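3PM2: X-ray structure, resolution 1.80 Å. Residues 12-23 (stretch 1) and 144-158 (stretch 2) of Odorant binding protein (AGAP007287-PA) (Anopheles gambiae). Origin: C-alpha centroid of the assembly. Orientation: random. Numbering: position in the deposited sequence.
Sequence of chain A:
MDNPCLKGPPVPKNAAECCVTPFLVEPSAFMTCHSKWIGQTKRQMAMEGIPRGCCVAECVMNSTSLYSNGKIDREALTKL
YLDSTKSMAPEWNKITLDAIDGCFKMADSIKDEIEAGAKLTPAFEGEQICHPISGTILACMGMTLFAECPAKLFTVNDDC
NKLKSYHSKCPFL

Stretch 1 (12-23) PKNAAECCVTPF
Stretch 2, residues 144-158: TLFAECPAKLFTVND

A disulfide, two hydrogen bonds from one threonine and a small apolar cluster around Phe146 join an N-terminal loop to the end of a helix and the loop beyond it, burying 572 Å² over both sides.

The two stretches run in opposite directions: CA of Cys18 lies 4.7 Å from CA of Thr155, CA of Cys19 5.0 Å from CA of Phe154, and CA of Thr21 6.3 Å from CA of Leu145. Residues 15-17 form a 3-10 turn, closed by Cys18 N to Ala15 O at 2.8 Å; Cys18 (phi/psi -97/-43) then gives way to extended Cys19 (-159/137). In stretch 2, a helix already under way at Thr144 leads on to a second 3-10 turn at 151-153, after which Phe154 (-110/134) and Thr155 (-78/112) extend.

Thr155 bonds to two successive carbonyls at the end of the first turn, neither of which accepts a backbone hydrogen bond within its own stretch. Thr155 N donates to Cys18 O at 2.8 Å (161°), while Thr155 OG1, with chi1 m, donates to Glu17 O at 2.7 Å. Cys18 O also receives a CA-H contact from Phe154 CA at 3.2 Å and sits over one face of the Phe154 ring. A water extends the pairing, accepting from Val20 N at 3.0 Å and donating to Leu153 O at 2.8 Å.

The covalent lock is Cys19 SG to Cys149 SG, 2.0 Å, with both chi1 angles t and chi3 at 89°, close to the relaxed value.

Phe146 (chi1 t, chi2 75°) leaves its backbone sideways, but its ring end reaches stretch 1. Cys18 CB, 3.7 Å from Phe146 CZ, and Ala15 O, 3.8 Å from Phe146 CE1, meet the ring edge. Further along, Leu145 (m, t) brings CD1 to 4.1 Å from Pro22 CD, and Thr21 (p) places CG2 4.0 Å from Phe146 CA, a methyl against the helix backbone.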

ATOM      1  N   PRO A  12      18.029   3.166   2.381  1.00 33.27           N
ATOM      2  CA  PRO A  12      17.212   4.307   1.938  1.00 33.30           C
ATOM      3  C   PRO A  12      16.994   4.370   0.422  1.00 36.64           C
ATOM      4  O   PRO A  12      16.298   5.276  -0.033  1.00 35.24           O
ATOM      5  CB  PRO A  12      17.992   5.515   2.465  1.00 35.35           C
ATOM      6  CG  PRO A  12      19.401   5.065   2.497  1.00 39.10           C
ATOM      7  CD  PRO A  12      19.403   3.592   2.742  1.00 34.38           C
ATOM      8  N   LYS A  13      17.575   3.411  -0.350  1.00 34.70           N
ATOM      9  CA  LYS A  13      17.446   3.315  -1.812  1.00 34.68           C
ATOM     10  C   LYS A  13      15.978   3.407  -2.225  1.00 37.76           C
ATOM     11  O   LYS A  13      15.114   2.728  -1.645  1.00 36.03           O
ATOM     12  CB  LYS A  13      18.069   2.006  -2.345  1.00 37.74           C
ATOM     13  CG  LYS A  13      18.324   1.981  -3.851  1.00 43.61           C
ATOM     14  CD  LYS A  13      18.970   0.673  -4.255  1.00 52.37           C
ATOM     15  CE  LYS A  13      19.740   0.763  -5.549  1.00 67.02           C
ATOM     16  NZ  LYS A  13      18.840   0.734  -6.727  1.00 76.43           N
ATOM     17  N   ASN A  14      15.706   4.305  -3.181  1.00 34.03           N
ATOM     18  CA  ASN A  14      14.386   4.557  -3.759  1.00 33.58           C
ATOM     19  C   ASN A  14      13.973   3.293  -4.524  1.00 33.11           C
ATOM     20  O   ASN A  14      14.764   2.782  -5.313  1.00 32.33           O
ATOM     21  CB  ASN A  14      14.476   5.777  -4.675  1.00 38.11           C
ATOM     22  CG  ASN A  14      13.247   6.124  -5.470  1.00 69.42           C
ATOM     23  OD1 ASN A  14      12.103   5.911  -5.050  1.00 63.56           O
ATOM     24  ND2 ASN A  14      13.470   6.723  -6.636  1.00 66.00           N
ATOM     25  N   ALA A  15      12.775   2.746  -4.233  1.00 27.37           N
ATOM     26  CA  ALA A  15      12.304   1.501  -4.844  1.00 25.66           C
ATOM     27  C   ALA A  15      12.261   1.544  -6.375  1.00 27.80           C
ATOM     28  O   ALA A  15      12.504   0.514  -7.007  1.00 26.21           O
ATOM     29  CB  ALA A  15      10.951   1.117  -4.289  1.00 26.14           C
ATOM     30  N   ALA A  16      11.980   2.732  -6.964  1.00 24.51           N
ATOM     31  CA  ALA A  16      11.949   2.970  -8.411  1.00 25.21           C
ATOM     32  C   ALA A  16      13.282   2.593  -9.064  1.00 29.03           C
ATOM     33  O   ALA A  16      13.307   2.219 -10.233  1.00 28.98           O
ATOM     34  CB  ALA A  16      11.622   4.424  -8.693  1.00 26.49           C
ATOM     35  N   GLU A  17      14.376   2.628  -8.294  1.00 25.82           N
ATOM     36  CA  GLU A  17      15.699   2.232  -8.772  1.00 26.97           C
ATOM     37  C   GLU A  17      15.881   0.704  -8.840  1.00 31.20           C
ATOM     38  O   GLU A  17      16.850   0.224  -9.424  1.00 31.34           O
ATOM     39  CB  GLU A  17      16.786   2.913  -7.947  1.00 28.59           C
ATOM     40  CG  GLU A  17      16.830   4.411  -8.192  1.00 39.30           C
ATOM     41  CD  GLU A  17      17.796   5.199  -7.335  1.00 59.68           C
ATOM     42  OE1 GLU A  17      18.556   4.578  -6.556  1.00 54.43           O
ATOM     43  OE2 GLU A  17      17.802   6.444  -7.457  1.00 54.15           O
ATOM     44  N   CYS A  18      14.940  -0.054  -8.242  1.00 26.43           N
ATOM     45  CA  CYS A  18      14.908  -1.514  -8.292  1.00 24.90           C
ATOM     46  C   CYS A  18      13.961  -1.975  -9.380  1.00 25.11           C
ATOM     47  O   CYS A  18      14.267  -2.942 -10.063  1.00 23.14           O
ATOM     48  CB  CYS A  18      14.514  -2.096  -6.943  1.00 25.32           C
ATOM     49  SG  CYS A  18      15.706  -1.743  -5.640  1.00 29.77           S
ATOM     50  N   CYS A  19      12.779  -1.340  -9.480  1.00 20.88           N
ATOM     51  CA  CYS A  19      11.762  -1.660 -10.488  1.00 21.01           C
ATOM     52  C   CYS A  19      10.824  -0.483 -10.656  1.00 23.94           C
ATOM     53  O   CYS A  19      10.372   0.084  -9.656  1.00 22.96           O
ATOM     54  CB  CYS A  19      10.989  -2.935 -10.130  1.00 22.29           C
ATOM     55  SG  CYS A  19       9.828  -3.473 -11.423  1.00 27.02           S
ATOM     56  N   VAL A  20      10.474  -0.149 -11.913  1.00 19.64           N
ATOM     57  CA  VAL A  20       9.503   0.892 -12.188  1.00 20.77           C
ATOM     58  C   VAL A  20       8.149   0.174 -12.213  1.00 22.49           C
ATOM     59  O   VAL A  20       7.924  -0.700 -13.049  1.00 20.46           O
ATOM     60  CB  VAL A  20       9.817   1.701 -13.475  1.00 26.35           C
ATOM     61  CG1 VAL A  20       8.750   2.758 -13.725  1.00 26.86           C
ATOM     62  CG2 VAL A  20      11.198   2.352 -13.384  1.00 26.18           C
ATOM     63  N   THR A  21       7.282   0.486 -11.248  1.00 19.71           N
ATOM     64  CA  THR A  21       5.997  -0.210 -11.095  1.00 17.92           C
ATOM     65  C   THR A  21       4.805   0.688 -11.456  1.00 20.71           C
ATOM     66  O   THR A  21       4.905   1.917 -11.378  1.00 22.02           O
ATOM     67  CB  THR A  21       5.828  -0.675  -9.617  1.00 22.17           C
ATOM     68  OG1 THR A  21       5.965   0.454  -8.779  1.00 18.19           O
ATOM     69  CG2 THR A  21       6.838  -1.741  -9.183  1.00 19.82           C
ATOM     70  N   PRO A  22       3.636   0.094 -11.779  1.00 16.50           N
ATOM     71  CA  PRO A  22       2.430   0.905 -11.990  1.00 16.02           C
ATOM     72  C   PRO A  22       2.063   1.662 -10.709  1.00 21.77           C
ATOM     73  O   PRO A  22       2.483   1.283  -9.600  1.00 22.91           O
ATOM     74  CB  PRO A  22       1.363  -0.151 -12.304  1.00 17.12           C
ATOM     75  CG  PRO A  22       2.137  -1.307 -12.841  1.00 21.27           C
ATOM     76  CD  PRO A  22       3.326  -1.337 -11.935  1.00 17.52           C
ATOM     77  N   PHE A  23       1.292   2.728 -10.851  1.00 18.17           N
ATOM     78  CA  PHE A  23       0.857   3.506  -9.685  1.00 18.32           C
ATOM     79  C   PHE A  23      -0.586   3.946  -9.858  1.00 23.12           C
ATOM     80  O   PHE A  23      -1.104   3.978 -10.979  1.00 22.52           O
ATOM     81  CB  PHE A  23       1.782   4.717  -9.467  1.00 19.33           C
ATOM     82  CG  PHE A  23       1.876   5.671 -10.637  1.00 20.06           C
ATOM     83  CD1 PHE A  23       0.931   6.682 -10.815  1.00 22.26           C
ATOM     84  CD2 PHE A  23       2.943   5.604 -11.527  1.00 21.19           C
ATOM     85  CE1 PHE A  23       1.023   7.566 -11.888  1.00 22.12           C
ATOM     86  CE2 PHE A  23       3.038   6.492 -12.602  1.00 22.86           C
ATOM     87  CZ  PHE A  23       2.077   7.464 -12.782  1.00 20.56           C
ATOM     88  N   THR A 144       2.654  -6.486  -4.043  1.00 12.21           N
ATOM     89  CA  THR A 144       2.451  -7.463  -5.127  1.00 12.78           C
ATOM     90  C   THR A 144       3.101  -6.991  -6.435  1.00 16.49           C
ATOM     91  O   THR A 144       3.765  -7.800  -7.094  1.00 16.08           O
ATOM     92  CB  THR A 144       0.954  -7.767  -5.321  1.00 15.01           C
ATOM     93  OG1 THR A 144       0.390  -8.207  -4.069  1.00 16.32           O
ATOM     94  CG2 THR A 144       0.712  -8.806  -6.426  1.00 18.53           C
ATOM     95  N   LEU A 145       2.882  -5.715  -6.831  1.00 14.54           N
ATOM     96  CA  LEU A 145       3.475  -5.186  -8.076  1.00 14.87           C
ATOM     97  C   LEU A 145       4.994  -5.300  -8.081  1.00 19.88           C
ATOM     98  O   LEU A 145       5.575  -5.748  -9.068  1.00 19.40           O
ATOM     99  CB  LEU A 145       3.059  -3.724  -8.358  1.00 14.73           C
ATOM    100  CG  LEU A 145       1.548  -3.529  -8.622  1.00 18.55           C
ATOM    101  CD1 LEU A 145       1.159  -2.028  -8.507  1.00 22.14           C
ATOM    102  CD2 LEU A 145       1.084  -4.271  -9.918  1.00 18.72           C
ATOM    103  N   PHE A 146       5.627  -4.919  -6.968  1.00 16.80           N
ATOM    104  CA  PHE A 146       7.078  -4.975  -6.806  1.00 16.17           C
ATOM    105  C   PHE A 146       7.612  -6.416  -6.900  1.00 21.77           C
ATOM    106  O   PHE A 146       8.606  -6.642  -7.592  1.00 21.42           O
ATOM    107  CB  PHE A 146       7.490  -4.314  -5.472  1.00 17.37           C
ATOM    108  CG  PHE A 146       8.973  -4.062  -5.309  1.00 19.10           C
ATOM    109  CD1 PHE A 146       9.601  -3.018  -5.990  1.00 22.08           C
ATOM    110  CD2 PHE A 146       9.733  -4.831  -4.437  1.00 21.64           C
ATOM    111  CE1 PHE A 146      10.955  -2.735  -5.778  1.00 23.05           C
ATOM    112  CE2 PHE A 146      11.102  -4.571  -4.256  1.00 24.04           C
ATOM    113  CZ  PHE A 146      11.705  -3.529  -4.930  1.00 22.69           C
ATOM    114  N   ALA A 147       6.941  -7.377  -6.224  1.00 17.65           N
ATOM    115  CA  ALA A 147       7.307  -8.808  -6.210  1.00 16.97           C
ATOM    116  C   ALA A 147       7.138  -9.493  -7.574  1.00 20.80           C
ATOM    117  O   ALA A 147       7.866 -10.433  -7.896  1.00 21.11           O
ATOM    118  CB  ALA A 147       6.469  -9.539  -5.164  1.00 17.28           C
ATOM    119  N   GLU A 148       6.188  -9.015  -8.383  1.00 16.93           N
ATOM    120  CA  GLU A 148       5.895  -9.588  -9.697  1.00 16.00           C
ATOM    121  C   GLU A 148       6.766  -9.009 -10.814  1.00 20.24           C
ATOM    122  O   GLU A 148       6.689  -9.453 -11.964  1.00 21.20           O
ATOM    123  CB  GLU A 148       4.411  -9.407 -10.042  1.00 18.00           C
ATOM    124  CG  GLU A 148       3.454 -10.214  -9.187  1.00 24.52           C
ATOM    125  CD  GLU A 148       3.511 -11.713  -9.348  1.00 34.55           C
ATOM    126  OE1 GLU A 148       4.204 -12.204 -10.265  1.00 34.47           O
ATOM    127  OE2 GLU A 148       2.865 -12.402  -8.533  1.00 40.79           O
ATOM    128  N   CYS A 149       7.575  -8.014 -10.488  1.00 17.23           N
ATOM    129  CA  CYS A 149       8.459  -7.386 -11.471  1.00 18.80           C
ATOM    130  C   CYS A 149       9.277  -8.426 -12.275  1.00 20.23           C
ATOM    131  O   CYS A 149       9.973  -9.230 -11.660  1.00 18.28           O
ATOM    132  CB  CYS A 149       9.374  -6.366 -10.805  1.00 20.66           C
ATOM    133  SG  CYS A 149      10.337  -5.374 -11.984  1.00 25.66           S
ATOM    134  N   PRO A 150       9.169  -8.460 -13.624  1.00 18.70           N
ATOM    135  CA  PRO A 150      10.009  -9.400 -14.413  1.00 17.86           C
ATOM    136  C   PRO A 150      11.495  -9.170 -14.121  1.00 19.34           C
ATOM    137  O   PRO A 150      11.907  -8.020 -13.995  1.00 18.30           O
ATOM    138  CB  PRO A 150       9.705  -9.014 -15.869  1.00 19.84           C
ATOM    139  CG  PRO A 150       8.347  -8.336 -15.809  1.00 24.76           C
ATOM    140  CD  PRO A 150       8.360  -7.593 -14.508  1.00 20.29           C
ATOM    141  N   ALA A 151      12.304 -10.245 -14.029  1.00 18.88           N
ATOM    142  CA  ALA A 151      13.746 -10.138 -13.724  1.00 20.01           C
ATOM    143  C   ALA A 151      14.447  -9.176 -14.708  1.00 22.57           C
ATOM    144  O   ALA A 151      15.314  -8.424 -14.295  1.00 21.09           O
ATOM    145  CB  ALA A 151      14.404 -11.504 -13.792  1.00 21.07           C
ATOM    146  N   LYS A 152      13.985  -9.130 -15.966  1.00 18.67           N
ATOM    147  CA  LYS A 152      14.568  -8.259 -17.002  1.00 17.94           C
ATOM    148  C   LYS A 152      14.371  -6.758 -16.683  1.00 21.42           C
ATOM    149  O   LYS A 152      15.070  -5.927 -17.259  1.00 20.26           O
ATOM    150  CB  LYS A 152      14.070  -8.625 -18.419  1.00 18.67           C
ATOM    151  CG  LYS A 152      12.586  -8.373 -18.684  1.00 23.04           C
ATOM    152  CD  LYS A 152      12.216  -8.611 -20.139  1.00 22.43           C
ATOM    153  CE  LYS A 152      10.813  -8.126 -20.434  1.00 23.58           C
ATOM    154  NZ  LYS A 152      10.398  -8.404 -21.836  1.00 26.41           N
ATOM    155  N   LEU A 153      13.394  -6.428 -15.791  1.00 17.83           N
ATOM    156  CA  LEU A 153      13.049  -5.060 -15.386  1.00 17.71           C
ATOM    157  C   LEU A 153      13.450  -4.748 -13.954  1.00 21.63           C
ATOM    158  O   LEU A 153      13.170  -3.652 -13.465  1.00 22.40           O
ATOM    159  CB  LEU A 153      11.527  -4.812 -15.592  1.00 18.16           C
ATOM    160  CG  LEU A 153      11.054  -4.885 -17.050  1.00 22.42           C
ATOM    161  CD1 LEU A 153       9.557  -4.962 -17.130  1.00 23.50           C
ATOM    162  CD2 LEU A 153      11.584  -3.706 -17.864  1.00 22.37           C
ATOM    163  N   PHE A 154      14.107  -5.703 -13.288  1.00 17.66           N
ATOM    164  CA  PHE A 154      14.485  -5.586 -11.886  1.00 17.55           C
ATOM    165  C   PHE A 154      15.977  -5.433 -11.763  1.00 22.07           C
ATOM    166  O   PHE A 154      16.731  -6.210 -12.358  1.00 22.99           O
ATOM    167  CB  PHE A 154      14.005  -6.818 -11.092  1.00 18.95           C
ATOM    168  CG  PHE A 154      13.999  -6.634  -9.587  1.00 20.79           C
ATOM    169  CD1 PHE A 154      12.863  -6.175  -8.930  1.00 23.50           C
ATOM    170  CD2 PHE A 154      15.115  -6.961  -8.825  1.00 23.86           C
ATOM    171  CE1 PHE A 154      12.861  -6.005  -7.539  1.00 24.82           C
ATOM    172  CE2 PHE A 154      15.106  -6.811  -7.431  1.00 26.17           C
ATOM    173  CZ  PHE A 154      13.983  -6.323  -6.802  1.00 23.81           C
ATOM    174  N   THR A 155      16.414  -4.482 -10.932  1.00 19.79           N
ATOM    175  CA  THR A 155      17.853  -4.251 -10.728  1.00 19.53           C
ATOM    176  C   THR A 155      18.358  -5.345  -9.769  1.00 24.11           C
ATOM    177  O   THR A 155      17.948  -5.378  -8.611  1.00 23.52           O
ATOM    178  CB  THR A 155      18.081  -2.822 -10.193  1.00 25.77           C
ATOM    179  OG1 THR A 155      17.489  -1.873 -11.083  1.00 27.36           O
ATOM    180  CG2 THR A 155      19.545  -2.492  -9.997  1.00 24.56           C
ATOM    181  N   VAL A 156      19.202  -6.257 -10.274  1.00 21.53           N
ATOM    182  CA  VAL A 156      19.716  -7.380  -9.497  1.00 20.87           C
ATOM    183  C   VAL A 156      20.992  -6.991  -8.762  1.00 24.91           C
ATOM    184  O   VAL A 156      22.093  -7.159  -9.276  1.00 25.23           O
ATOM    185  CB  VAL A 156      19.834  -8.678 -10.346  1.00 24.93           C
ATOM    186  CG1 VAL A 156      20.315  -9.866  -9.511  1.00 25.02           C
ATOM    187  CG2 VAL A 156      18.505  -9.004 -11.032  1.00 23.79           C
ATOM    188  N   ASN A 157      20.829  -6.417  -7.546  1.00 22.34           N
ATOM    189  CA  ASN A 157      21.953  -6.051  -6.681  1.00 23.16           C
ATOM    190  C   ASN A 157      21.575  -6.293  -5.219  1.00 29.15           C
ATOM    191  O   ASN A 157      20.411  -6.573  -4.933  1.00 24.65           O
ATOM    192  CB  ASN A 157      22.474  -4.617  -6.948  1.00 26.01           C
ATOM    193  CG  ASN A 157      21.552  -3.471  -6.630  1.00 40.02           C
ATOM    194  OD1 ASN A 157      20.491  -3.635  -6.060  1.00 33.58           O
ATOM    195  ND2 ASN A 157      21.982  -2.258  -6.922  1.00 33.14           N
ATOM    196  N   ASP A 158      22.559  -6.231  -4.312  1.00 28.66           N
ATOM    197  CA  ASP A 158      22.373  -6.450  -2.876  1.00 30.07           C
ATOM    198  C   ASP A 158      21.332  -5.565  -2.244  1.00 31.83           C
ATOM    199  O   ASP A 158      20.548  -6.051  -1.416  1.00 31.92           O
ATOM    200  CB  ASP A 158      23.717  -6.287  -2.122  1.00 33.08           C
ATOM    201  CG  ASP A 158      24.694  -7.428  -2.329  1.00 44.26           C
ATOM    202  OD1 ASP A 158      24.290  -8.456  -2.916  1.00 44.16           O
ATOM    203  OD2 ASP A 158      25.864  -7.297  -1.895  1.00 48.45           O
TER
HETATM  204  O   HOH W   1      11.582  -1.463 -14.316  1.00 23.12           O